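PDB 4QDK: magnesium-protoporphyrin O-methyltransferase from Synechocystis sp., which transfers a methyl group from S-adenosyl-L-methionine to Mg-protoporphyrin IX, giving its 13-monomethyl ester in chlorophyll biosynthesis. Local coordinates for residues T130-D135 and R159-F164; F164-L169 and Y221-E226; Y15-G20 and S93-G98. All coordinates share one frame; numbering follows the deposited sequence.

Contact 1: T130-D135 and R159-F164; sequences TVICLD and RLILSF. With SAH (S-adenosyl-L-homocysteine), chain C.
Thr130 and Arg159 start a parallel strand pair that runs to Cys133 and Leu162, the axes of strands 130-133 and 159-164 lying 4.7 Å apart. This part is tightly packed. Val131 N to Arg159 O, Ile161 N to Val131 O and Cys133 N to Ile161 O each span 2.8 Å, and Ser163 N adds a longer bond to Cys133 O. On the face carrying Thr130 and Arg159, Ile132 and Ile161 lie side by side, with Ile132 CG2 4.1 Å from Ile161 CB. On the other, Leu162 CD2 rests 3.7 Å from Cys133 CB, and Leu160 CD1 lies against Val131 CG1. A bend at chi3 (53°) brings the guanidinium of Arg159 side-on to Thr130, whose OG1 lies in its plane; NE reaches OG1 at 2.9 Å and NH2 also donates to it. NH1 instead salt-bridges Asp58 and Glu226.

The Asp135 end is wetter: a water donates to both Cys133 O and Ser163 O, and Asp135 is partly exposed. Yet Ser163 OG, set between the backbone N and the carbonyl carbon (chi1 76°), still grips this end by accepting from Asp135 N at 2.6 Å, while the carboxylate bonds to Tyr220 and Ser222. Leu134 O accepts from SAH N at 2.8 Å, so the C-terminal end of strand 130-133 and the loop after it form part of the SAH site, as in other class I methyltransferases. The pair belongs to the beta-alpha-beta unit with helix 142-153, between strands 65-69 and 221-229; helix 35-58 meets Arg159 and Ile161 on one face, helix 195-204 Leu160 and Leu162 on the other.

Contact 2: F164-L169 and Y221-E226; sequences FAPKTL and YSRILE
Phe164 and Arg223 form an antiparallel hydrogen-bonded pair, with Phe164 N donating to Arg223 O at 3.0 Å and Arg223 N returning a bond to Phe164 O at 2.7 Å. Phe164 is the last residue of its strand, and from here the chain leaves the sheet as a loop. The side chain of Arg223 can be followed outward over this junction. Its CB sits over one face of the Phe164 ring, a CH-pi contact 4.2 Å from the centroid and 15° off the ring normal. The same CB meets Pro166 CG at 3.7 Å, the proline crossing the arginine at about a right angle. CG continues over the ring rim, 3.7 Å from Phe164 CZ. A turn at chi2 (69°) then carries the chain away from the loop, and the guanidinium lies with one face toward Leu225 CD2. Its polar end is held elsewhere: NE by a salt bridge to Glu195 and NH1 by Gly213 O. Leu225 also reaches the edge of the Phe164 ring, where its CD1 is 3.7 Å from CE1. Just after Phe164, Ala165 CB stands 3.6 Å from Tyr221 O. Strand 221-229 lies antiparallel between strands 159-164 and 207-216, giving the 3-2-1-4-5-7-6 order of class I methyltransferases; helix 195-204 packs on Phe164 and Leu225, helix 35-58 on Ser222 and Ile224.

Contact 3: Y15-G20 and S93-G98; sequences YFNSTG and SEKMVG. With SAH (S-adenosyl-L-homocysteine), chain C.
Asn17, in the short link between helices 8-16 and 19-27, brings its CA within 5.4 Å of Lys95 CA in the first turn of helix 94-108, so a chain turn faces a helix N terminus. The Asn17 amide does most of the polar work. Its OD1 accepts from Lys95 N at 3.2 Å in a nearly straight bond (165°) and also lies 2.7 Å from Ser93 OG. Phe16 O is within reach too, 3.0 Å from Ser93 OG, and which acceptor takes the single proton is open. As acceptor, the same hydroxyl takes Met96 N and so caps helix 94-108. Lys95, bent at chi2 and chi4, crosses Asn17 so that NZ donates to Asn17 O at 3.1 Å. A water accepts from both Asn17 ND2 and Glu94 N, joining the other end of the amide to the helix start.

Phe16 faces the cofactor. SAH C3' stands 3.5 Å above the centre of the Phe16 ring plane, Tyr15 covers part of the opposite face, and Met96 CE touches the ring edge at CD2, 3.4 Å away. Met96 CG reaches SAH O3' at 3.5 Å. The ribose is therefore covered by van der Waals contacts from Phe16, Met96 and Ser93, while Asp91 bonds to both SAH and Ser93 N. The chemistry is divided: helix-start NH groups are met by a serine, an asparagine and a water, and this polar join probably fixes the place of Phe16 and Met96 at the ribose, consistent with an N-terminal lid on the cofactor.

From the N terminus, contact 3 closes first, bringing residues 15-20 back to the start of helix 94-108 across a long loop that contains helix 35-58 and strands 65-69 and 86-91. Contact 1 then closes the shorter beta-alpha-beta unit from strand 130-133 to strand 159-164. Contact 2 opens where contact 1 ends, at the shared Phe164, and closes on strand 221-229. The three follow in series; none nests or crosses. Contacts 1 and 2 are continuous within the sheet, where Leu162 O meets Leu225 N. Contact 3 stands apart, its nearest atoms about 6 Å from contact 1, yet both touch SAH, contact 1 at its amino nitrogen and contact 3 at its ribose.

Contact 1: T130-D135 and R159-F164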
loop_
_atom_site.group_PDB
_atom_site.type_symbol
_atom_site.label_atom_id
_atom_site.label_comp_id
_atom_site.label_asym_id
_atom_site.label_seq_id
_atom_site.Cartn_x
_atom_site.Cartn_y
_atom_site.Cartn_z
ATOM N N THR A 130 3.551 -8.892 14.832
ATOM C CA THR A 130 3.949 -7.499 14.961
ATOM C C THR A 130 2.847 -6.677 15.618
ATOM O O THR A 130 1.686 -6.724 15.200
ATOM C CB THR A 130 4.286 -6.895 13.581
ATOM O OG1 THR A 130 5.437 -7.556 13.040
ATOM C CG2 THR A 130 4.567 -5.401 13.697
ATOM N N VAL A 131 3.217 -5.941 16.660
ATOM C CA VAL A 131 2.302 -5.028 17.329
ATOM C C VAL A 131 2.778 -3.599 17.100
ATOM O O VAL A 131 3.965 -3.300 17.252
ATOM C CB VAL A 131 2.225 -5.316 18.844
ATOM C CG1 VAL A 131 1.308 -4.318 19.533
ATOM C CG2 VAL A 131 1.741 -6.736 19.085
ATOM N N ILE A 132 1.858 -2.721 16.717
ATOM C CA ILE A 132 2.221 -1.355 16.366
ATOM C C ILE A 132 1.396 -0.330 17.139
ATOM O O ILE A 132 0.177 -0.449 17.245
ATOM C CB ILE A 132 2.056 -1.106 14.849
ATOM C CG1 ILE A 132 2.809 -2.174 14.051
ATOM C CG2 ILE A 132 2.552 0.281 14.487
ATOM C CD1 ILE A 132 2.655 -2.042 12.547
ATOM N N CYS A 133 2.075 0.675 17.677
ATOM C CA CYS A 133 1.416 1.746 18.410
ATOM C C CYS A 133 2.011 3.093 18.012
ATOM O O CYS A 133 3.072 3.481 18.507
ATOM C CB CYS A 133 1.568 1.523 19.914
ATOM S SG CYS A 133 0.598 2.653 20.930
ATOM N N LEU A 134 1.328 3.801 17.116
ATOM C CA LEU A 134 1.832 5.069 16.590
ATOM C C LEU A 134 1.093 6.288 17.141
ATOM O O LEU A 134 -0.140 6.338 17.134
ATOM C CB LEU A 134 1.757 5.087 15.059
ATOM C CG LEU A 134 2.527 4.016 14.282
ATOM C CD1 LEU A 134 2.391 4.243 12.776
ATOM C CD2 LEU A 134 3.993 3.981 14.697
ATOM N N ASP A 135 1.866 7.265 17.609
ATOM C CA ASP A 135 1.342 8.563 18.042
ATOM C C ASP A 135 0.238 8.468 19.099
ATOM O O ASP A 135 -0.706 9.263 19.100
ATOM C CB ASP A 135 0.865 9.383 16.837
ATOM C CG ASP A 135 1.992 9.718 15.873
ATOM O OD1 ASP A 135 3.171 9.522 16.237
ATOM O OD2 ASP A 135 1.701 10.193 14.752
ATOM N N ARG A 159 7.775 -8.616 17.084
ATOM C CA ARG A 159 8.089 -7.212 16.834
ATOM C C ARG A 159 7.101 -6.210 17.434
ATOM O O ARG A 159 5.885 -6.395 17.366
ATOM C CB ARG A 159 8.239 -6.981 15.327
ATOM C CG ARG A 159 8.466 -5.533 14.927
ATOM C CD ARG A 159 8.839 -5.423 13.462
ATOM N NE ARG A 159 7.879 -6.097 12.592
ATOM C CZ ARG A 159 8.014 -6.195 11.274
ATOM N NH1 ARG A 159 9.072 -5.662 10.678
ATOM N NH2 ARG A 159 7.094 -6.826 10.552
ATOM N N LEU A 160 7.646 -5.149 18.020
ATOM C CA LEU A 160 6.850 -4.046 18.536
ATOM C C LEU A 160 7.372 -2.735 17.953
ATOM O O LEU A 160 8.552 -2.416 18.088
ATOM C CB LEU A 160 6.909 -4.016 20.066
ATOM C CG LEU A 160 6.201 -2.877 20.799
ATOM C CD1 LEU A 160 4.718 -2.849 20.459
ATOM C CD2 LEU A 160 6.409 -3.015 22.304
ATOM N N ILE A 161 6.495 -1.993 17.287
ATOM C CA ILE A 161 6.853 -0.695 16.724
ATOM C C ILE A 161 6.115 0.414 17.458
ATOM O O ILE A 161 4.900 0.343 17.644
ATOM C CB ILE A 161 6.530 -0.617 15.218
ATOM C CG1 ILE A 161 7.393 -1.613 14.443
ATOM C CG2 ILE A 161 6.756 0.796 14.690
ATOM C CD1 ILE A 161 7.021 -1.736 12.978
ATOM N N LEU A 162 6.858 1.430 17.883
ATOM C CA LEU A 162 6.296 2.532 18.654
ATOM C C LEU A 162 6.725 3.863 18.064
ATOM O O LEU A 162 7.818 3.980 17.513
ATOM C CB LEU A 162 6.790 2.472 20.103
ATOM C CG LEU A 162 6.545 1.224 20.948
ATOM C CD1 LEU A 162 7.182 1.396 22.320
ATOM C CD2 LEU A 162 5.058 0.963 21.077
ATOM N N SER A 163 5.870 4.870 18.188
ATOM C CA SER A 163 6.280 6.234 17.886
ATOM C C SER A 163 5.914 7.169 19.033
ATOM O O SER A 163 4.884 7.001 19.687
ATOM C CB SER A 163 5.695 6.725 16.554
ATOM O OG SER A 163 4.321 7.048 16.672
ATOM N N PHE A 164 6.779 8.145 19.280
ATOM C CA PHE A 164 6.593 9.074 20.387
ATOM C C PHE A 164 7.297 10.382 20.079
ATOM O O PHE A 164 8.136 10.450 19.179
ATOM C CB PHE A 164 7.137 8.485 21.693
ATOM C CG PHE A 164 8.608 8.164 21.652
ATOM C CD1 PHE A 164 9.056 6.969 21.109
ATOM C CD2 PHE A 164 9.541 9.054 22.162
ATOM C CE1 PHE A 164 10.407 6.667 21.069
ATOM C CE2 PHE A 164 10.895 8.759 22.124
ATOM C CZ PHE A 164 11.329 7.565 21.576
HETATM N N SAH C . -2.279 5.421 15.589
HETATM C CA SAH C . -3.183 6.192 14.741
HETATM C CB SAH C . -3.999 7.189 15.557
HETATM C CG SAH C . -3.186 8.148 16.420
HETATM S SD SAH C . -4.227 9.418 17.190
HETATM C C SAH C . -2.398 6.930 13.669
HETATM O O SAH C . -2.935 7.267 12.613
HETATM O OXT SAH C . -1.209 7.203 13.839
HETATM C "C5'" SAH C . -4.111 8.591 18.795
HETATM C "C4'" SAH C . -5.231 7.579 19.003
HETATM O "O4'" SAH C . -4.954 6.786 20.140
HETATM C "C3'" SAH C . -6.591 8.224 19.243
HETATM O "O3'" SAH C . -7.490 7.750 18.267
HETATM C "C2'" SAH C . -7.020 7.729 20.612
HETATM O "O2'" SAH C . -8.397 7.433 20.667
HETATM C "C1'" SAH C . -6.172 6.480 20.780
HETATM N N9 SAH C . -5.941 6.102 22.184
HETATM C C8 SAH C . -5.619 6.927 23.229
HETATM N N7 SAH C . -5.494 6.168 24.343
HETATM C C5 SAH C . -5.729 4.875 24.019
HETATM C C6 SAH C . -5.733 3.704 24.765
HETATM N N6 SAH C . -5.467 3.733 26.069
HETATM N N1 SAH C . -6.022 2.506 24.147
HETATM C C2 SAH C . -6.298 2.474 22.793
HETATM N N3 SAH C . -6.294 3.642 22.060
HETATM C C4 SAH C . -6.013 4.822 22.665
HETATM O O HOH W 1 2.625 5.747 20.396
#

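Contact 2: F164-L169 and Y221-E226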
loop_
_atom_site.group_PDB
_atom_site.type_symbol
_atom_site.label_atom_id
_atom_site.label_comp_id
_atom_site.label_asym_id
_atom_site.label_seq_id
_atom_site.Cartn_x
_atom_site.Cartn_y
_atom_site.Cartn_z
ATOM N N PHE A 164 6.779 8.145 19.280
ATOM C CA PHE A 164 6.593 9.074 20.387
ATOM C C PHE A 164 7.297 10.382 20.079
ATOM O O PHE A 164 8.136 10.450 19.179
ATOM C CB PHE A 164 7.137 8.485 21.693
ATOM C CG PHE A 164 8.608 8.164 21.652
ATOM C CD1 PHE A 164 9.056 6.969 21.109
ATOM C CD2 PHE A 164 9.541 9.054 22.162
ATOM C CE1 PHE A 164 10.407 6.667 21.069
ATOM C CE2 PHE A 164 10.895 8.759 22.124
ATOM C CZ PHE A 164 11.329 7.565 21.576
ATOM N N ALA A 165 6.955 11.421 20.831
ATOM C CA ALA A 165 7.594 12.716 20.664
ATOM C C ALA A 165 8.685 12.906 21.708
ATOM O O ALA A 165 8.412 12.902 22.905
ATOM C CB ALA A 165 6.565 13.830 20.763
ATOM N N PRO A 166 9.937 13.054 21.257
ATOM C CA PRO A 166 11.027 13.374 22.183
ATOM C C PRO A 166 10.854 14.796 22.700
ATOM O O PRO A 166 11.282 15.119 23.809
ATOM C CB PRO A 166 12.278 13.283 21.301
ATOM C CG PRO A 166 11.862 12.490 20.101
ATOM C CD PRO A 166 10.421 12.834 19.885
ATOM N N LYS A 167 10.223 15.637 21.885
ATOM C CA LYS A 167 9.975 17.030 22.234
ATOM C C LYS A 167 8.611 17.480 21.720
ATOM O O LYS A 167 8.185 17.084 20.634
ATOM C CB LYS A 167 11.071 17.927 21.652
ATOM C CG LYS A 167 12.453 17.691 22.241
ATOM C CD LYS A 167 13.551 18.018 21.245
ATOM C CE LYS A 167 13.526 19.482 20.844
ATOM N NZ LYS A 167 14.667 19.818 19.945
ATOM N N THR A 168 7.925 18.302 22.509
ATOM C CA THR A 168 6.658 18.895 22.094
ATOM C C THR A 168 6.700 20.400 22.319
ATOM O O THR A 168 6.193 20.898 23.324
ATOM C CB THR A 168 5.462 18.298 22.860
ATOM O OG1 THR A 168 5.700 18.387 24.270
ATOM C CG2 THR A 168 5.252 16.842 22.477
ATOM N N LEU A 169 7.310 21.111 21.373
ATOM C CA LEU A 169 7.543 22.550 21.488
ATOM C C LEU A 169 6.287 23.346 21.830
ATOM O O LEU A 169 6.214 23.965 22.890
ATOM C CB LEU A 169 8.170 23.092 20.200
ATOM C CG LEU A 169 8.386 24.606 20.125
ATOM C CD1 LEU A 169 9.323 25.080 21.227
ATOM C CD2 LEU A 169 8.917 25.001 18.757
ATOM N N TYR A 221 6.429 16.213 15.244
ATOM C CA TYR A 221 7.702 15.574 15.558
ATOM C C TYR A 221 7.456 14.189 16.133
ATOM O O TYR A 221 6.840 14.051 17.188
ATOM C CB TYR A 221 8.496 16.419 16.560
ATOM C CG TYR A 221 8.641 17.869 16.160
ATOM C CD1 TYR A 221 9.658 18.277 15.305
ATOM C CD2 TYR A 221 7.759 18.832 16.636
ATOM C CE1 TYR A 221 9.793 19.601 14.936
ATOM C CE2 TYR A 221 7.885 20.158 16.273
ATOM C CZ TYR A 221 8.904 20.537 15.425
ATOM O OH TYR A 221 9.035 21.857 15.061
ATOM N N SER A 222 7.940 13.160 15.442
ATOM C CA SER A 222 7.708 11.791 15.878
ATOM C C SER A 222 8.936 10.904 15.693
ATOM O O SER A 222 9.461 10.766 14.586
ATOM C CB SER A 222 6.504 11.193 15.143
ATOM O OG SER A 222 6.132 9.942 15.701
ATOM N N ARG A 223 9.392 10.313 16.792
ATOM C CA ARG A 223 10.495 9.362 16.764
ATOM C C ARG A 223 9.913 7.960 16.660
ATOM O O ARG A 223 9.000 7.610 17.404
ATOM C CB ARG A 223 11.339 9.502 18.032
ATOM C CG ARG A 223 12.479 8.503 18.157
ATOM C CD ARG A 223 13.568 8.759 17.135
ATOM N NE ARG A 223 14.814 8.109 17.526
ATOM C CZ ARG A 223 15.658 7.533 16.678
ATOM N NH1 ARG A 223 15.395 7.520 15.378
ATOM N NH2 ARG A 223 16.771 6.970 17.135
ATOM N N ILE A 224 10.429 7.166 15.729
ATOM C CA ILE A 224 9.893 5.833 15.483
ATOM C C ILE A 224 10.923 4.767 15.835
ATOM O O ILE A 224 12.058 4.823 15.368
ATOM C CB ILE A 224 9.497 5.661 14.005
ATOM C CG1 ILE A 224 8.778 6.913 13.495
ATOM C CG2 ILE A 224 8.639 4.417 13.826
ATOM C CD1 ILE A 224 8.544 6.918 12.000
ATOM N N LEU A 225 10.532 3.799 16.659
ATOM C CA LEU A 225 11.431 2.701 17.007
ATOM C C LEU A 225 10.854 1.344 16.623
ATOM O O LEU A 225 9.707 1.032 16.945
ATOM C CB LEU A 225 11.745 2.701 18.505
ATOM C CG LEU A 225 12.342 3.957 19.142
ATOM C CD1 LEU A 225 12.602 3.703 20.622
ATOM C CD2 LEU A 225 13.617 4.383 18.429
ATOM N N GLU A 226 11.658 0.538 15.937
ATOM C CA GLU A 226 11.304 -0.852 15.684
ATOM C C GLU A 226 12.029 -1.725 16.696
ATOM O O GLU A 226 13.259 -1.714 16.771
ATOM C CB GLU A 226 11.686 -1.271 14.265
ATOM C CG GLU A 226 11.354 -2.723 13.952
ATOM C CD GLU A 226 11.902 -3.175 12.616
ATOM O OE1 GLU A 226 13.048 -2.806 12.283
ATOM O OE2 GLU A 226 11.183 -3.896 11.895
#

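Contact 3: Y15-G20 and S93-G98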
loop_
_atom_site.group_PDB
_atom_site.type_symbol
_atom_site.label_atom_id
_atom_site.label_comp_id
_atom_site.label_asym_id
_atom_site.label_seq_id
_atom_site.Cartn_x
_atom_site.Cartn_y
_atom_site.Cartn_z
ATOM N N TYR A 15 -11.974 13.072 24.812
ATOM C CA TYR A 15 -11.477 14.021 23.824
ATOM C C TYR A 15 -11.648 13.478 22.407
ATOM O O TYR A 15 -12.206 14.147 21.540
ATOM C CB TYR A 15 -10.007 14.359 24.086
ATOM C CG TYR A 15 -9.397 15.214 23.004
ATOM C CD1 TYR A 15 -9.744 16.552 22.876
ATOM C CD2 TYR A 15 -8.481 14.683 22.105
ATOM C CE1 TYR A 15 -9.196 17.338 21.883
ATOM C CE2 TYR A 15 -7.925 15.461 21.111
ATOM C CZ TYR A 15 -8.286 16.788 21.006
ATOM O OH TYR A 15 -7.744 17.565 20.012
ATOM N N PHE A 16 -11.181 12.256 22.180
ATOM C CA PHE A 16 -11.267 11.647 20.855
ATOM C C PHE A 16 -12.678 11.174 20.496
ATOM O O PHE A 16 -12.912 10.702 19.385
ATOM C CB PHE A 16 -10.252 10.507 20.711
ATOM C CG PHE A 16 -8.839 10.978 20.488
ATOM C CD1 PHE A 16 -7.931 11.017 21.531
ATOM C CD2 PHE A 16 -8.424 11.389 19.233
ATOM C CE1 PHE A 16 -6.635 11.453 21.325
ATOM C CE2 PHE A 16 -7.131 11.824 19.019
ATOM C CZ PHE A 16 -6.236 11.858 20.066
ATOM N N ASN A 17 -13.610 11.302 21.436
ATOM C CA ASN A 17 -15.020 11.030 21.166
ATOM C C ASN A 17 -15.820 12.313 20.957
ATOM O O ASN A 17 -17.030 12.271 20.730
ATOM C CB ASN A 17 -15.650 10.199 22.289
ATOM C CG ASN A 17 -15.409 8.710 22.122
ATOM O OD1 ASN A 17 -15.162 8.229 21.017
ATOM N ND2 ASN A 17 -15.492 7.969 23.222
ATOM N N SER A 18 -15.141 13.453 21.037
ATOM C CA SER A 18 -15.807 14.743 20.875
ATOM C C SER A 18 -15.006 15.690 19.987
ATOM O O SER A 18 -14.866 15.455 18.787
ATOM C CB SER A 18 -16.091 15.388 22.236
ATOM O OG SER A 18 -14.898 15.617 22.965
ATOM N N THR A 19 -14.484 16.758 20.581
ATOM C CA THR A 19 -13.761 17.779 19.830
ATOM C C THR A 19 -12.532 17.213 19.125
ATOM O O THR A 19 -12.159 17.670 18.044
ATOM C CB THR A 19 -13.334 18.952 20.732
ATOM O OG1 THR A 19 -12.426 18.483 21.736
ATOM C CG2 THR A 19 -14.546 19.576 21.401
ATOM N N GLY A 20 -11.906 16.216 19.742
ATOM C CA GLY A 20 -10.738 15.582 19.161
ATOM C C GLY A 20 -11.064 14.750 17.940
ATOM O O GLY A 20 -10.269 14.676 17.003
ATOM N N SER A 93 -11.470 4.854 21.431
ATOM C CA SER A 93 -12.548 5.741 21.004
ATOM C C SER A 93 -13.474 5.088 19.985
ATOM O O SER A 93 -13.047 4.734 18.890
ATOM C CB SER A 93 -11.966 7.027 20.409
ATOM O OG SER A 93 -12.935 7.718 19.635
ATOM N N GLU A 94 -14.747 4.952 20.347
ATOM C CA GLU A 94 -15.739 4.362 19.454
ATOM C C GLU A 94 -15.960 5.213 18.207
ATOM O O GLU A 94 -16.286 4.687 17.144
ATOM C CB GLU A 94 -17.064 4.133 20.189
ATOM C CG GLU A 94 -17.646 5.381 20.831
ATOM C CD GLU A 94 -18.875 5.087 21.670
ATOM O OE1 GLU A 94 -19.251 3.900 21.783
ATOM O OE2 GLU A 94 -19.465 6.042 22.218
ATOM N N LYS A 95 -15.778 6.524 18.340
ATOM C CA LYS A 95 -15.913 7.430 17.203
ATOM C C LYS A 95 -14.819 7.173 16.175
ATOM O O LYS A 95 -15.081 7.116 14.973
ATOM C CB LYS A 95 -15.868 8.891 17.658
ATOM C CG LYS A 95 -17.229 9.568 17.755
ATOM C CD LYS A 95 -18.030 9.065 18.940
ATOM C CE LYS A 95 -19.400 9.726 18.989
ATOM N NZ LYS A 95 -19.303 11.213 18.953
ATOM N N MET A 96 -13.590 7.021 16.657
ATOM C CA MET A 96 -12.457 6.729 15.791
ATOM C C MET A 96 -12.620 5.372 15.113
ATOM O O MET A 96 -12.363 5.232 13.917
ATOM C CB MET A 96 -11.148 6.779 16.586
ATOM C CG MET A 96 -10.757 8.179 17.035
ATOM S SD MET A 96 -10.477 9.269 15.628
ATOM C CE MET A 96 -10.200 10.833 16.434
ATOM N N VAL A 97 -13.054 4.381 15.886
ATOM C CA VAL A 97 -13.271 3.034 15.369
ATOM C C VAL A 97 -14.325 3.023 14.262
ATOM O O VAL A 97 -14.137 2.396 13.219
ATOM C CB VAL A 97 -13.688 2.062 16.497
ATOM C CG1 VAL A 97 -14.198 0.750 15.919
ATOM C CG2 VAL A 97 -12.522 1.822 17.445
ATOM N N GLY A 98 -15.429 3.726 14.495
ATOM C CA GLY A 98 -16.504 3.801 13.523
ATOM C C GLY A 98 -16.055 4.434 12.220
ATOM O O GLY A 98 -16.447 3.998 11.138
HETATM N N SAH C . -2.279 5.421 15.589
HETATM C CA SAH C . -3.183 6.192 14.741
HETATM C CB SAH C . -3.999 7.189 15.557
HETATM C CG SAH C . -3.186 8.148 16.420
HETATM S SD SAH C . -4.227 9.418 17.190
HETATM C C SAH C . -2.398 6.930 13.669
HETATM O O SAH C . -2.935 7.267 12.613
HETATM O OXT SAH C . -1.209 7.203 13.839
HETATM C "C5'" SAH C . -4.111 8.591 18.795
HETATM C "C4'" SAH C . -5.231 7.579 19.003
HETATM O "O4'" SAH C . -4.954 6.786 20.140
HETATM C "C3'" SAH C . -6.591 8.224 19.243
HETATM O "O3'" SAH C . -7.490 7.750 18.267
HETATM C "C2'" SAH C . -7.020 7.729 20.612
HETATM O "O2'" SAH C . -8.397 7.433 20.667
HETATM C "C1'" SAH C . -6.172 6.480 20.780
HETATM N N9 SAH C . -5.941 6.102 22.184
HETATM C C8 SAH C . -5.619 6.927 23.229
HETATM N N7 SAH C . -5.494 6.168 24.343
HETATM C C5 SAH C . -5.729 4.875 24.019
HETATM C C6 SAH C . -5.733 3.704 24.765
HETATM N N6 SAH C . -5.467 3.733 26.069
HETATM N N1 SAH C . -6.022 2.506 24.147
HETATM C C2 SAH C . -6.298 2.474 22.793
HETATM N N3 SAH C . -6.294 3.642 22.060
HETATM C C4 SAH C . -6.013 4.822 22.665
HETATM O O HOH W 2 -15.165 5.092 23.321
#